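PDB 4QK0: GH127 beta-L-arabinofuranoside, which probably hydrolyses beta-L-arabinofuranosidic bonds, releasing L-arabinose, as a glycoside hydrolase of family GH127. Local coordinates for residues Gly284-Ser287 with Leu288-Cys292. Residues are numbered along the deposited sequence; the frame is centred on the assembly and turned at random.
Sequences GDES and LKQAC
Asp285 OD1 accepts the backbone N-H of Leu288 at 3.2 Å from N, which makes Asp285 the N-cap of helix 286-302 in the helical catalytic domain. The donor reaches OD1 from above the carboxylate plane, 72° out of it, while Ser287 OG donates to the syn lone pair of the same OD1, 2.6 Å away; Ser287 N adds a weak bond. CG lies anti to the backbone N (chi1 178°), a torsion that lets the carboxylate fold back over the first turn and rest against Leu288 CB. With an alanine here, the Leu288 N-H would probably be left without its side-chain acceptor, Arg257 without its carboxylate mate, and Ser287 OG with one bond fewer. The main chain then takes up the helical pattern, with Lys289 N bonded to Asp285 O at 3.0 Å and Gln290 N to Glu286 O. On the solvent side Glu286 bends at chi2 and places OE2 3.0 Å from Gln290 NE2, a weak bond between carboxylate and amide planes 65° apart. Its other oxygen, OE1, lies beside the aliphatic part of Lys289, 3.8 Å from CD. Farther out, Arg257 braces both cap side chains, with NH2 in a salt bridge to Asp285 OD2 and NE hydrogen-bonded to Ser287 OG. The buried Leu288 side chain packs on Leu279 and Ala280 of helix 266-283, and its CD2 sits 4.0 Å from Asp285 OD2.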
loop_
_atom_site.group_PDB
_atom_site.type_symbol
_atom_site.label_atom_id
_atom_site.label_comp_id
_atom_site.label_asym_id
_atom_site.label_seq_id
_atom_site.Cartn_x
_atom_site.Cartn_y
_atom_site.Cartn_z
ATOM N N GLY A 284 8.461 -27.095 32.384
ATOM C CA GLY A 284 9.046 -26.109 33.307
ATOM C C GLY A 284 10.288 -25.395 32.783
ATOM O O GLY A 284 11.212 -25.155 33.533
ATOM N N ASP A 285 10.330 -25.075 31.494
ATOM C CA ASP A 285 11.536 -24.474 30.867
ATOM C C ASP A 285 11.397 -22.958 30.916
ATOM O O ASP A 285 10.602 -22.360 30.170
ATOM C CB ASP A 285 11.659 -24.975 29.422
ATOM C CG ASP A 285 12.846 -24.378 28.666
ATOM O OD1 ASP A 285 13.484 -23.400 29.123
ATOM O OD2 ASP A 285 13.133 -24.889 27.573
ATOM N N GLU A 286 12.119 -22.346 31.840
ATOM C CA GLU A 286 12.017 -20.921 32.129
ATOM C C GLU A 286 12.481 -20.052 30.941
ATOM O O GLU A 286 11.942 -18.987 30.727
ATOM C CB GLU A 286 12.838 -20.562 33.408
ATOM C CG GLU A 286 12.790 -19.081 33.816
ATOM C CD GLU A 286 11.357 -18.583 34.138
ATOM O OE1 GLU A 286 10.543 -19.351 34.713
ATOM O OE2 GLU A 286 11.023 -17.425 33.821
ATOM N N SER A 287 13.484 -20.508 30.215
ATOM C CA SER A 287 14.021 -19.781 29.103
ATOM C C SER A 287 12.955 -19.676 27.973
ATOM O O SER A 287 12.841 -18.651 27.291
ATOM C CB SER A 287 15.291 -20.473 28.571
ATOM O OG SER A 287 14.986 -21.722 27.911
ATOM N N LEU A 288 12.189 -20.741 27.815
ATOM C CA LEU A 288 11.170 -20.783 26.831
ATOM C C LEU A 288 9.959 -19.947 27.285
ATOM O O LEU A 288 9.355 -19.226 26.497
ATOM C CB LEU A 288 10.802 -22.232 26.556
ATOM C CG LEU A 288 10.149 -22.593 25.248
ATOM C CD1 LEU A 288 10.930 -22.041 24.071
ATOM C CD2 LEU A 288 10.058 -24.122 25.176
ATOM N N LYS A 289 9.662 -20.010 28.560
ATOM C CA LYS A 289 8.640 -19.191 29.143
ATOM C C LYS A 289 8.900 -17.708 28.911
ATOM O O LYS A 289 7.995 -16.970 28.563
ATOM C CB LYS A 289 8.545 -19.449 30.643
ATOM C CG LYS A 289 7.546 -18.580 31.380
ATOM C CD LYS A 289 7.318 -19.052 32.812
ATOM C CE LYS A 289 6.659 -17.940 33.606
ATOM N NZ LYS A 289 5.972 -18.437 34.814
ATOM N N GLN A 290 10.125 -17.289 29.139
ATOM C CA GLN A 290 10.509 -15.895 28.954
ATOM C C GLN A 290 10.480 -15.488 27.506
ATOM O O GLN A 290 10.053 -14.402 27.214
ATOM C CB GLN A 290 11.905 -15.638 29.494
ATOM C CG GLN A 290 11.842 -15.294 30.972
ATOM C CD GLN A 290 13.195 -15.365 31.642
ATOM O OE1 GLN A 290 14.240 -15.327 30.978
ATOM N NE2 GLN A 290 13.190 -15.497 32.965
ATOM N N ALA A 291 10.910 -16.370 26.611
ATOM C CA ALA A 291 10.815 -16.103 25.172
ATOM C C ALA A 291 9.360 -15.856 24.767
ATOM O O ALA A 291 9.064 -14.892 24.094
ATOM C CB ALA A 291 11.404 -17.237 24.371
ATOM N N CYS A 292 8.455 -16.697 25.267
ATOM C CA CYS A 292 7.036 -16.547 25.036
ATOM C C CYS A 292 6.524 -15.239 25.527
ATOM O O CYS A 292 5.721 -14.631 24.842
ATOM C CB CYS A 292 6.222 -17.670 25.670
ATOM S SG CYS A 292 6.477 -19.265 24.822
#